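Lectin (Pleurotus ostreatus, PDB 6T0Q) binds galactose-type sugars, among them N-acetyl-D-galactosamine, probably with the help of its bound calcium ions. Local coordinates at residues S76-T81 / Q117-N122; I36-N41 / S51-R56; N122-I127 / N181-P186. All coordinates share one frame; numbering follows the deposited sequence.

Interaction 1: residues S76-T81 / Q117-N122; sequences SDDAHT and QNLVAN. With CA (calcium ion), chain F.
Asp78 and Asn118 meet at a calcium ion, which lies 2.6 Å from Asp78 OD2 and 2.5 Å from Asn118 OD1. The shared cation lets these two oxygens sit close together. Asp77 OD1 is a third ligand, and Ser123 OG, the Pro124 carbonyl oxygen and a water complete the shell. That water also donates to Asp78 OD1 at 2.6 Å, so OD2 coordinates the calcium directly and OD1 reaches it only through the water. Asp78 OD2 takes a nearly straight bond from Leu119 N as well (2.7 Å, 165°), met from above the carboxylate plane, which restrains the rotation of the group. Leu119 rests its CG on Asp78 CB at 3.8 Å.

Further out, Asp77 OD2 is engaged by Trp184 NE1, while Asn118 ND2 donates to Ile49 O. Gln117 O accepts from both Asp78 N (2.8 Å) and Ala79 N (3.1 Å), a classic beta bulge, and Gln117 N returns a bond to Ala79 O. The peptide joining Asp77 to Asp78 is cis, a geometry consistent with both carboxylates turning onto one ion, their charges suited to a divalent cation. This Asp-cis-Asp pair beside an asparagine recalls the calcium sites of PA14-type lectins.

Interaction 2: residues I36-N41 / S51-R56; sequences IWTGEN and STRPFR
An ST turn just after strand 34-37 carries Glu40 across to Arg53 on strand 51-60, at the edge of a buried aromatic cluster in the beta-sandwich. In that turn Thr38 OG1 accepts from Glu40 N at 3.1 Å. The same hydroxyl donates to Glu40 OE1 (2.6 Å), which accepts on its anti lone pair, away from OE2. Glu40 and Arg53 come tip to tip, and the guanidinium grips the carboxylate side-on: NE to OE1 at 2.9 Å, NH2 to OE2 at 2.8 Å, the two planes 31° apart. The arginine chain bends at its second torsion (-66°), and its aliphatic part lies against the cluster, CG 3.6 Å from Trp37 CZ2 and the same distance from Thr38 CG2. Arginine suits this place because its hydrocarbon stem packs while its head is paired. Phe55 presents CZ to Trp37 CE3 at 3.6 Å, the rings inclined at 45°, and Ile36 CD1 lies against Phe55 CD1. At the tryptophan edge, a water accepts from Trp37 NE1 and donates to Glu40 OE1 and to Ser51 OG, which also bonds Ile49 O. Glu40 OE1 thus receives the Thr38 hydroxyl, Arg53 NE and the water, donors expected to favour the ionised carboxylate.

Interaction 3: residues N122-I127 / N181-P186; sequences NSPAGI and NSVWGP. With CA (calcium ion), chain F.
Pro124 and Trp184 form an apolar packing contact, in which an irregular segment after strand 174-178 lies against the calcium-binding loop that leads into strand 126-135 of the beta-sandwich. The irregular segment is shaped by an ST turn: Ser182 OG accepts from Trp184 N at 3.1 Å and, weakly, from Gly185 N. A serine suits this place because its short hydroxyl can fold back on the chain.

On the other side, Ser123 OG and Pro124 O each bind the calcium at 2.5 Å, so one residue contributes its side chain and the next its backbone. Asn122 and Ser123 both face Asn48 in a G1 beta bulge. With its carbonyl given to the metal, Pro124 offers the outer segment its ring: CB touches Trp184 CZ2 at 3.7 Å and Val183 CG2 at 4.2 Å.

The indole goes deeper than the valine. Its six-membered ring reaches the backbone beyond the proline, where Ala125 O stands at the ring edge, 3.6 Å from CH2. Gly126 N comes within 3.9 Å of CZ2; a CB on this residue would point at the indole and collide with CH2, so glycine suits the place. Trp35 meets the same indole, and Phe95 packs against it edge-to-face. At the polar end, its NE1 bond to an aspartate ligand makes Trp184 a second-shell residue of the metal site. Within its own segment, Val183 sets CG2 over the centre of the Trp184 ring, 3.5 Å above its plane.

In the fold
Interactions 1 and 3 share one calcium ion, with three protein ligands from the first and two from the second, and Asp77 N bonds Gly126 O to tie their backbones together. Interaction 1 is partly buried and runs out to exposed residues, with charge, metal and backbone bonds doing the work; interaction 3 is more buried and apolar. Interaction 2 is buried and mixes aromatic packing with a salt bridge. It holds the same sheet as interaction 1, strands 51-60 and 109-118 being neighbours joined by Asn118 N to Ser51 O. Trp37 of interaction 2 touches both others, packing CH2 near Asn118 N and CE2 against Ala125 CB, next to the calcium-binding loop.

Interaction 1: residues S76-T81 / Q117-N122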
ATOM      1  N   SER A  76     -12.209  34.411  12.844  1.00 18.27           N
ATOM      2  CA  SER A  76     -11.550  35.080  13.957  1.00 18.16           C
ATOM      3  C   SER A  76     -11.411  36.565  13.687  1.00 22.83           C
ATOM      4  O   SER A  76     -11.264  36.996  12.547  1.00 19.08           O
ATOM      5  CB  SER A  76     -10.155  34.489  14.224  1.00 20.12           C
ATOM      6  OG  SER A  76      -9.343  34.554  13.049  1.00 20.38           O
ATOM      7  N   ASP A  77     -11.386  37.331  14.764  1.00 20.34           N
ATOM      8  CA  ASP A  77     -10.961  38.721  14.722  1.00 20.59           C
ATOM      9  C   ASP A  77      -9.908  38.858  15.809  1.00 21.88           C
ATOM     10  O   ASP A  77     -10.256  38.873  16.990  1.00 22.17           O
ATOM     11  CB  ASP A  77     -12.154  39.653  14.957  1.00 21.31           C
ATOM     12  CG  ASP A  77     -11.791  41.130  14.857  1.00 26.74           C
ATOM     13  OD1 ASP A  77     -10.592  41.454  14.692  1.00 26.52           O
ATOM     14  OD2 ASP A  77     -12.722  41.964  14.934  1.00 22.88           O
ATOM     15  N   ASP A  78      -8.620  38.935  15.440  1.00 20.48           N
ATOM     16  CA  ASP A  78      -8.106  39.046  14.069  1.00 21.12           C
ATOM     17  C   ASP A  78      -7.606  37.738  13.462  1.00 21.96           C
ATOM     18  O   ASP A  78      -7.691  37.549  12.259  1.00 22.30           O
ATOM     19  CB  ASP A  78      -6.934  40.036  14.031  1.00 24.52           C
ATOM     20  CG  ASP A  78      -7.360  41.456  14.292  1.00 28.59           C
ATOM     21  OD1 ASP A  78      -7.786  42.114  13.321  1.00 27.23           O
ATOM     22  OD2 ASP A  78      -7.280  41.909  15.459  1.00 28.03           O
ATOM     23  N   ALA A  79      -7.042  36.849  14.279  1.00 19.28           N
ATOM     24  CA  ALA A  79      -6.358  35.681  13.735  1.00 20.33           C
ATOM     25  C   ALA A  79      -6.492  34.517  14.707  1.00 22.47           C
ATOM     26  O   ALA A  79      -6.847  34.702  15.874  1.00 18.99           O
ATOM     27  CB  ALA A  79      -4.875  35.991  13.457  1.00 22.55           C
ATOM     28  N   HIS A  80      -6.181  33.309  14.222  1.00 21.21           N
ATOM     29  CA  HIS A  80      -6.327  32.110  15.042  1.00 19.99           C
ATOM     30  C   HIS A  80      -5.337  31.032  14.620  1.00 22.22           C
ATOM     31  O   HIS A  80      -4.886  30.979  13.470  1.00 20.26           O
ATOM     32  CB  HIS A  80      -7.741  31.530  14.943  1.00 19.67           C
ATOM     33  CG  HIS A  80      -8.108  31.107  13.551  1.00 22.37           C
ATOM     34  ND1 HIS A  80      -8.810  31.921  12.687  1.00 21.34           N
ATOM     35  CD2 HIS A  80      -7.848  29.968  12.864  1.00 22.86           C
ATOM     36  CE1 HIS A  80      -8.977  31.297  11.534  1.00 22.02           C
ATOM     37  NE2 HIS A  80      -8.399  30.111  11.614  1.00 23.30           N
ATOM     38  N   THR A  81      -5.041  30.144  15.571  1.00 21.37           N
ATOM     39  CA  THR A  81      -4.385  28.866  15.315  1.00 22.07           C
ATOM     40  C   THR A  81      -5.239  27.774  15.938  1.00 23.53           C
ATOM     41  O   THR A  81      -5.601  27.872  17.112  1.00 23.06           O
ATOM     42  CB  THR A  81      -2.971  28.833  15.913  1.00 25.47           C
ATOM     43  OG1 THR A  81      -2.246  29.975  15.451  1.00 25.48           O
ATOM     44  CG2 THR A  81      -2.235  27.561  15.487  1.00 23.29           C
ATOM     45  N   GLN A 117      -6.067  35.717  18.457  1.00 20.06           N
ATOM     46  CA  GLN A 117      -5.149  36.846  18.523  1.00 22.53           C
ATOM     47  C   GLN A 117      -5.860  38.118  18.090  1.00 21.39           C
ATOM     48  O   GLN A 117      -6.408  38.187  16.984  1.00 23.34           O
ATOM     49  CB  GLN A 117      -3.912  36.597  17.652  1.00 24.40           C
ATOM     50  CG  GLN A 117      -2.847  37.657  17.815  1.00 32.85           C
ATOM     51  CD  GLN A 117      -1.555  37.334  17.065  1.00 38.39           C
ATOM     52  OE1 GLN A 117      -1.541  36.541  16.115  1.00 31.25           O
ATOM     53  NE2 GLN A 117      -0.460  37.956  17.495  1.00 34.97           N
ATOM     54  N   ASN A 118      -5.850  39.118  18.967  1.00 20.98           N
ATOM     55  CA  ASN A 118      -6.297  40.461  18.620  1.00 23.52           C
ATOM     56  C   ASN A 118      -5.075  41.280  18.234  1.00 26.96           C
ATOM     57  O   ASN A 118      -4.162  41.456  19.049  1.00 22.93           O
ATOM     58  CB  ASN A 118      -7.026  41.124  19.787  1.00 19.65           C
ATOM     59  CG  ASN A 118      -7.581  42.497  19.417  1.00 27.29           C
ATOM     60  OD1 ASN A 118      -7.802  42.785  18.241  1.00 27.01           O
ATOM     61  ND2 ASN A 118      -7.789  43.351  20.414  1.00 24.57           N
ATOM     62  N   LEU A 119      -5.058  41.778  16.997  1.00 23.83           N
ATOM     63  CA  LEU A 119      -3.899  42.483  16.470  1.00 25.75           C
ATOM     64  C   LEU A 119      -4.020  43.998  16.550  1.00 25.61           C
ATOM     65  O   LEU A 119      -3.012  44.690  16.382  1.00 24.54           O
ATOM     66  CB  LEU A 119      -3.661  42.091  15.000  1.00 24.13           C
ATOM     67  CG  LEU A 119      -3.278  40.625  14.799  1.00 26.84           C
ATOM     68  CD1 LEU A 119      -3.227  40.276  13.312  1.00 35.07           C
ATOM     69  CD2 LEU A 119      -1.935  40.364  15.461  1.00 31.81           C
ATOM     70  N   VAL A 120      -5.212  44.530  16.796  1.00 24.57           N
ATOM     71  CA  VAL A 120      -5.473  45.955  16.641  1.00 24.33           C
ATOM     72  C   VAL A 120      -5.977  46.491  17.971  1.00 25.38           C
ATOM     73  O   VAL A 120      -6.967  45.982  18.514  1.00 23.90           O
ATOM     74  CB  VAL A 120      -6.481  46.219  15.513  1.00 21.73           C
ATOM     75  CG1 VAL A 120      -6.813  47.702  15.433  1.00 23.95           C
ATOM     76  CG2 VAL A 120      -5.912  45.712  14.168  1.00 25.92           C
ATOM     77  N   ALA A 121      -5.300  47.515  18.494  1.00 24.33           N
ATOM     78  CA  ALA A 121      -5.682  48.077  19.785  1.00 26.11           C
ATOM     79  C   ALA A 121      -7.065  48.714  19.703  1.00 24.22           C
ATOM     80  O   ALA A 121      -7.474  49.229  18.662  1.00 23.87           O
ATOM     81  CB  ALA A 121      -4.651  49.114  20.246  1.00 31.48           C
ATOM     82  N   ASN A 122      -7.793  48.657  20.819  1.00 23.32           N
ATOM     83  CA  ASN A 122      -9.115  49.262  20.961  1.00 23.34           C
ATOM     84  C   ASN A 122     -10.138  48.669  20.001  1.00 16.33           C
ATOM     85  O   ASN A 122     -11.127  49.328  19.683  1.00 19.55           O
ATOM     86  CB  ASN A 122      -9.077  50.788  20.768  1.00 22.56           C
ATOM     87  CG  ASN A 122      -8.064  51.467  21.671  1.00 30.69           C
ATOM     88  OD1 ASN A 122      -7.997  51.184  22.865  1.00 28.25           O
ATOM     89  ND2 ASN A 122      -7.262  52.361  21.097  1.00 29.14           N
TER
HETATM   90 CA    CA F 403      -9.497  42.970  16.436  1.00 28.90          CA
HETATM   91  O   HOH W   1      -9.013  44.295  14.101  1.00 28.47           O

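Interaction 2: residues I36-N41 / S51-R56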
ATOM      1  N   ILE A  36     -16.522  33.946  20.866  1.00 17.94           N
ATOM      2  CA  ILE A  36     -16.072  33.976  22.253  1.00 19.58           C
ATOM      3  C   ILE A  36     -14.766  34.744  22.372  1.00 22.54           C
ATOM      4  O   ILE A  36     -13.959  34.816  21.435  1.00 18.63           O
ATOM      5  CB  ILE A  36     -15.914  32.571  22.868  1.00 18.39           C
ATOM      6  CG1 ILE A  36     -14.881  31.744  22.095  1.00 18.37           C
ATOM      7  CG2 ILE A  36     -17.272  31.877  22.957  1.00 19.65           C
ATOM      8  CD1 ILE A  36     -14.666  30.337  22.695  1.00 20.74           C
ATOM      9  N   TRP A  37     -14.579  35.332  23.547  1.00 19.50           N
ATOM     10  CA  TRP A  37     -13.308  35.912  23.953  1.00 18.13           C
ATOM     11  C   TRP A  37     -13.230  35.746  25.470  1.00 22.13           C
ATOM     12  O   TRP A  37     -13.893  34.870  26.040  1.00 20.37           O
ATOM     13  CB  TRP A  37     -13.201  37.365  23.439  1.00 14.78           C
ATOM     14  CG  TRP A  37     -11.803  37.899  23.476  1.00 18.58           C
ATOM     15  CD1 TRP A  37     -11.311  38.856  24.321  1.00 21.24           C
ATOM     16  CD2 TRP A  37     -10.698  37.480  22.657  1.00 15.62           C
ATOM     17  NE1 TRP A  37      -9.977  39.069  24.066  1.00 18.71           N
ATOM     18  CE2 TRP A  37      -9.577  38.237  23.051  1.00 19.36           C
ATOM     19  CE3 TRP A  37     -10.554  36.545  21.619  1.00 17.95           C
ATOM     20  CZ2 TRP A  37      -8.320  38.092  22.446  1.00 18.06           C
ATOM     21  CZ3 TRP A  37      -9.303  36.403  21.012  1.00 19.22           C
ATOM     22  CH2 TRP A  37      -8.203  37.175  21.433  1.00 21.69           C
ATOM     23  N   THR A  38     -12.433  36.589  26.130  1.00 21.86           N
ATOM     24  CA  THR A  38     -12.163  36.433  27.557  1.00 20.65           C
ATOM     25  C   THR A  38     -13.134  37.192  28.448  1.00 24.02           C
ATOM     26  O   THR A  38     -13.295  36.828  29.616  1.00 24.02           O
ATOM     27  CB  THR A  38     -10.752  36.926  27.895  1.00 25.60           C
ATOM     28  OG1 THR A  38     -10.629  38.304  27.529  1.00 43.69           O
ATOM     29  CG2 THR A  38      -9.687  36.086  27.180  1.00 22.44           C
ATOM     30  N   GLY A  39     -13.737  38.268  27.963  1.00 20.61           N
ATOM     31  CA  GLY A  39     -14.495  39.122  28.851  1.00 21.77           C
ATOM     32  C   GLY A  39     -13.659  40.133  29.599  1.00 26.25           C
ATOM     33  O   GLY A  39     -14.180  40.803  30.499  1.00 21.53           O
ATOM     34  N   GLU A  40     -12.373  40.273  29.251  1.00 22.47           N
ATOM     35  CA  GLU A  40     -11.563  41.343  29.826  1.00 28.30           C
ATOM     36  C   GLU A  40     -12.229  42.701  29.636  1.00 29.13           C
ATOM     37  O   GLU A  40     -12.141  43.569  30.509  1.00 26.14           O
ATOM     38  CB  GLU A  40     -10.161  41.314  29.220  1.00 25.15           C
ATOM     39  CG  GLU A  40      -9.318  40.181  29.837  1.00 25.71           C
ATOM     40  CD  GLU A  40      -8.097  39.841  29.010  1.00 28.43           C
ATOM     41  OE1 GLU A  40      -8.250  39.192  27.949  1.00 23.91           O
ATOM     42  OE2 GLU A  40      -6.982  40.230  29.415  1.00 28.28           O
ATOM     43  N   ASN A  41     -12.924  42.895  28.514  1.00 22.89           N
ATOM     44  CA  ASN A  41     -13.899  43.974  28.420  1.00 22.42           C
ATOM     45  C   ASN A  41     -15.274  43.363  28.616  1.00 21.39           C
ATOM     46  O   ASN A  41     -15.686  42.529  27.790  1.00 23.57           O
ATOM     47  CB  ASN A  41     -13.822  44.690  27.067  1.00 19.77           C
ATOM     48  CG  ASN A  41     -14.686  45.955  27.024  1.00 26.50           C
ATOM     49  OD1 ASN A  41     -15.641  46.095  27.791  1.00 25.33           O
ATOM     50  ND2 ASN A  41     -14.348  46.879  26.132  1.00 23.86           N
ATOM     51  N   SER A  51      -3.476  41.322  22.127  1.00 24.17           N
ATOM     52  CA  SER A  51      -3.283  40.189  23.023  1.00 25.45           C
ATOM     53  C   SER A  51      -3.530  38.893  22.266  1.00 26.44           C
ATOM     54  O   SER A  51      -4.219  38.869  21.241  1.00 25.29           O
ATOM     55  CB  SER A  51      -4.221  40.272  24.232  1.00 25.40           C
ATOM     56  OG  SER A  51      -5.561  40.470  23.812  1.00 25.95           O
ATOM     57  N   THR A  52      -2.965  37.815  22.805  1.00 27.55           N
ATOM     58  CA  THR A  52      -3.231  36.450  22.372  1.00 25.65           C
ATOM     59  C   THR A  52      -3.842  35.695  23.546  1.00 24.82           C
ATOM     60  O   THR A  52      -3.392  35.842  24.687  1.00 23.97           O
ATOM     61  CB  THR A  52      -1.938  35.770  21.893  1.00 32.41           C
ATOM     62  OG1 THR A  52      -1.361  36.555  20.841  1.00 28.28           O
ATOM     63  CG2 THR A  52      -2.217  34.358  21.379  1.00 29.68           C
ATOM     64  N   ARG A  53      -4.881  34.901  23.279  1.00 23.73           N
ATOM     65  CA  ARG A  53      -5.620  34.252  24.362  1.00 21.14           C
ATOM     66  C   ARG A  53      -5.950  32.807  24.008  1.00 23.50           C
ATOM     67  O   ARG A  53      -6.261  32.516  22.843  1.00 24.70           O
ATOM     68  CB  ARG A  53      -6.920  35.029  24.660  1.00 19.59           C
ATOM     69  CG  ARG A  53      -6.682  36.452  25.191  1.00 20.35           C
ATOM     70  CD  ARG A  53      -6.010  36.386  26.564  1.00 23.48           C
ATOM     71  NE  ARG A  53      -5.872  37.692  27.216  1.00 23.46           N
ATOM     72  CZ  ARG A  53      -4.714  38.333  27.363  1.00 27.52           C
ATOM     73  NH1 ARG A  53      -3.592  37.802  26.891  1.00 23.22           N
ATOM     74  NH2 ARG A  53      -4.680  39.503  27.983  1.00 25.49           N
ATOM     75  N   PRO A  54      -5.887  31.889  24.976  1.00 24.75           N
ATOM     76  CA  PRO A  54      -6.213  30.484  24.713  1.00 24.42           C
ATOM     77  C   PRO A  54      -7.683  30.156  24.923  1.00 27.50           C
ATOM     78  O   PRO A  54      -8.365  30.740  25.767  1.00 24.80           O
ATOM     79  CB  PRO A  54      -5.368  29.738  25.754  1.00 19.43           C
ATOM     80  CG  PRO A  54      -5.411  30.656  26.944  1.00 20.88           C
ATOM     81  CD  PRO A  54      -5.409  32.084  26.362  1.00 24.78           C
ATOM     82  N   PHE A  55      -8.152  29.175  24.151  1.00 22.15           N
ATOM     83  CA  PHE A  55      -9.510  28.647  24.263  1.00 24.42           C
ATOM     84  C   PHE A  55      -9.452  27.137  24.084  1.00 24.20           C
ATOM     85  O   PHE A  55      -8.794  26.653  23.159  1.00 28.24           O
ATOM     86  CB  PHE A  55     -10.440  29.295  23.221  1.00 21.18           C
ATOM     87  CG  PHE A  55     -10.484  30.794  23.334  1.00 20.32           C
ATOM     88  CD1 PHE A  55     -11.375  31.407  24.209  1.00 20.83           C
ATOM     89  CD2 PHE A  55      -9.589  31.580  22.630  1.00 20.09           C
ATOM     90  CE1 PHE A  55     -11.391  32.792  24.360  1.00 21.64           C
ATOM     91  CE2 PHE A  55      -9.601  32.972  22.756  1.00 23.22           C
ATOM     92  CZ  PHE A  55     -10.498  33.579  23.635  1.00 20.60           C
ATOM     93  N   ARG A  56     -10.133  26.405  24.968  1.00 21.90           N
ATOM     94  CA  ARG A  56     -10.053  24.949  25.025  1.00 27.87           C
ATOM     95  C   ARG A  56     -11.422  24.364  25.311  1.00 27.67           C
ATOM     96  O   ARG A  56     -12.189  24.915  26.105  1.00 23.42           O
ATOM     97  CB  ARG A  56      -9.134  24.446  26.148  1.00 30.27           C
ATOM     98  CG  ARG A  56      -7.678  24.367  25.847  1.00 37.08           C
ATOM     99  CD  ARG A  56      -6.936  23.980  27.129  1.00 28.84           C
ATOM    100  NE  ARG A  56      -7.425  22.735  27.732  1.00 27.33           N
ATOM    101  CZ  ARG A  56      -6.691  21.630  27.860  1.00 30.83           C
ATOM    102  NH1 ARG A  56      -5.442  21.614  27.415  1.00 24.95           N
ATOM    103  NH2 ARG A  56      -7.201  20.541  28.434  1.00 28.02           N
TER
HETATM  104  O   HOH W   2      -7.801  40.509  25.606  1.00 25.33           O

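Interaction 3: residues N122-I127 / N181-P186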
ATOM      1  N   ASN A 122      -7.793  48.657  20.819  1.00 23.32           N
ATOM      2  CA  ASN A 122      -9.115  49.262  20.961  1.00 23.34           C
ATOM      3  C   ASN A 122     -10.138  48.669  20.001  1.00 16.33           C
ATOM      4  O   ASN A 122     -11.127  49.328  19.683  1.00 19.55           O
ATOM      5  CB  ASN A 122      -9.077  50.788  20.768  1.00 22.56           C
ATOM      6  CG  ASN A 122      -8.064  51.467  21.671  1.00 30.69           C
ATOM      7  OD1 ASN A 122      -7.997  51.184  22.865  1.00 28.25           O
ATOM      8  ND2 ASN A 122      -7.262  52.361  21.097  1.00 29.14           N
ATOM      9  N   SER A 123      -9.942  47.438  19.539  1.00 20.47           N
ATOM     10  CA  SER A 123     -10.824  46.838  18.549  1.00 22.38           C
ATOM     11  C   SER A 123     -11.487  45.596  19.136  1.00 20.17           C
ATOM     12  O   SER A 123     -11.018  45.054  20.142  1.00 19.93           O
ATOM     13  CB  SER A 123     -10.047  46.467  17.273  1.00 19.39           C
ATOM     14  OG  SER A 123      -9.280  45.286  17.462  1.00 21.66           O
ATOM     15  N   PRO A 124     -12.590  45.129  18.551  1.00 20.37           N
ATOM     16  CA  PRO A 124     -13.229  43.913  19.072  1.00 22.49           C
ATOM     17  C   PRO A 124     -12.339  42.698  18.850  1.00 23.83           C
ATOM     18  O   PRO A 124     -11.433  42.702  18.018  1.00 20.54           O
ATOM     19  CB  PRO A 124     -14.538  43.809  18.276  1.00 22.61           C
ATOM     20  CG  PRO A 124     -14.354  44.673  17.069  1.00 22.35           C
ATOM     21  CD  PRO A 124     -13.345  45.736  17.434  1.00 18.74           C
ATOM     22  N   ALA A 125     -12.595  41.649  19.628  1.00 17.62           N
ATOM     23  CA  ALA A 125     -11.816  40.418  19.528  1.00 20.49           C
ATOM     24  C   ALA A 125     -12.744  39.228  19.694  1.00 19.05           C
ATOM     25  O   ALA A 125     -13.641  39.254  20.538  1.00 17.01           O
ATOM     26  CB  ALA A 125     -10.712  40.355  20.603  1.00 17.12           C
ATOM     27  N   GLY A 126     -12.525  38.182  18.907  1.00 19.94           N
ATOM     28  CA  GLY A 126     -13.399  37.028  19.009  1.00 21.69           C
ATOM     29  C   GLY A 126     -12.982  35.873  18.127  1.00 23.01           C
ATOM     30  O   GLY A 126     -12.318  36.069  17.103  1.00 21.01           O
ATOM     31  N   ILE A 127     -13.340  34.656  18.526  1.00 17.75           N
ATOM     32  CA  ILE A 127     -13.191  33.494  17.663  1.00 16.68           C
ATOM     33  C   ILE A 127     -14.536  32.791  17.599  1.00 19.90           C
ATOM     34  O   ILE A 127     -15.325  32.816  18.551  1.00 18.85           O
ATOM     35  CB  ILE A 127     -12.082  32.514  18.133  1.00 24.14           C
ATOM     36  CG1 ILE A 127     -12.392  31.981  19.517  1.00 30.13           C
ATOM     37  CG2 ILE A 127     -10.684  33.177  18.083  1.00 25.83           C
ATOM     38  CD1 ILE A 127     -11.602  30.737  19.876  1.00 36.88           C
ATOM     39  N   ASN A 181     -26.331  37.969  15.358  1.00 22.41           N
ATOM     40  CA  ASN A 181     -26.389  39.176  16.196  1.00 23.14           C
ATOM     41  C   ASN A 181     -25.005  39.405  16.805  1.00 26.50           C
ATOM     42  O   ASN A 181     -24.731  38.949  17.916  1.00 19.79           O
ATOM     43  CB  ASN A 181     -27.461  39.049  17.283  1.00 25.91           C
ATOM     44  CG  ASN A 181     -27.627  40.337  18.091  1.00 29.45           C
ATOM     45  OD1 ASN A 181     -27.285  41.418  17.625  1.00 31.58           O
ATOM     46  ND2 ASN A 181     -28.151  40.222  19.303  1.00 27.20           N
ATOM     47  N   SER A 182     -24.148  40.143  16.096  1.00 22.01           N
ATOM     48  CA  SER A 182     -22.815  40.443  16.609  1.00 22.38           C
ATOM     49  C   SER A 182     -22.261  41.648  15.864  1.00 22.99           C
ATOM     50  O   SER A 182     -22.795  42.059  14.834  1.00 20.57           O
ATOM     51  CB  SER A 182     -21.880  39.245  16.441  1.00 19.86           C
ATOM     52  OG  SER A 182     -21.437  39.195  15.092  1.00 20.58           O
ATOM     53  N   VAL A 183     -21.161  42.204  16.378  1.00 20.38           N
ATOM     54  CA  VAL A 183     -20.547  43.313  15.656  1.00 19.07           C
ATOM     55  C   VAL A 183     -19.979  42.850  14.322  1.00 19.72           C
ATOM     56  O   VAL A 183     -19.779  43.668  13.420  1.00 18.15           O
ATOM     57  CB  VAL A 183     -19.441  43.991  16.484  1.00 17.72           C
ATOM     58  CG1 VAL A 183     -20.046  44.711  17.716  1.00 14.86           C
ATOM     59  CG2 VAL A 183     -18.373  42.986  16.878  1.00 17.35           C
ATOM     60  N   TRP A 184     -19.712  41.556  14.177  1.00 18.25           N
ATOM     61  CA  TRP A 184     -19.052  41.058  12.979  1.00 22.72           C
ATOM     62  C   TRP A 184     -20.010  40.737  11.840  1.00 26.37           C
ATOM     63  O   TRP A 184     -19.585  40.748  10.681  1.00 23.97           O
ATOM     64  CB  TRP A 184     -18.219  39.816  13.324  1.00 17.39           C
ATOM     65  CG  TRP A 184     -17.131  40.143  14.303  1.00 19.04           C
ATOM     66  CD1 TRP A 184     -15.944  40.790  14.034  1.00 19.79           C
ATOM     67  CD2 TRP A 184     -17.135  39.882  15.717  1.00 19.60           C
ATOM     68  NE1 TRP A 184     -15.214  40.929  15.192  1.00 21.46           N
ATOM     69  CE2 TRP A 184     -15.914  40.374  16.235  1.00 17.52           C
ATOM     70  CE3 TRP A 184     -18.036  39.256  16.588  1.00 19.42           C
ATOM     71  CZ2 TRP A 184     -15.586  40.280  17.584  1.00 14.80           C
ATOM     72  CZ3 TRP A 184     -17.708  39.167  17.936  1.00 21.32           C
ATOM     73  CH2 TRP A 184     -16.488  39.677  18.420  1.00 18.43           C
ATOM     74  N   GLY A 185     -21.276  40.446  12.123  1.00 23.88           N
ATOM     75  CA  GLY A 185     -22.160  39.960  11.089  1.00 24.51           C
ATOM     76  C   GLY A 185     -21.817  38.520  10.737  1.00 23.24           C
ATOM     77  O   GLY A 185     -20.820  37.971  11.212  1.00 24.33           O
ATOM     78  N   PRO A 186     -22.635  37.883   9.901  1.00 25.25           N
ATOM     79  CA  PRO A 186     -22.512  36.417   9.694  1.00 24.41           C
ATOM     80  C   PRO A 186     -21.404  36.077   8.709  1.00 27.22           C
ATOM     81  O   PRO A 186     -21.476  36.459   7.534  1.00 24.16           O
ATOM     82  CB  PRO A 186     -23.893  36.031   9.135  1.00 26.79           C
ATOM     83  CG  PRO A 186     -24.401  37.309   8.463  1.00 32.05           C
ATOM     84  CD  PRO A 186     -23.860  38.449   9.294  1.00 26.27           C
TER
HETATM   85 CA    CA F 403      -9.497  42.970  16.436  1.00 28.90          CA
HETATM   86  O   HOH W   1      -9.013  44.295  14.101  1.00 28.47           O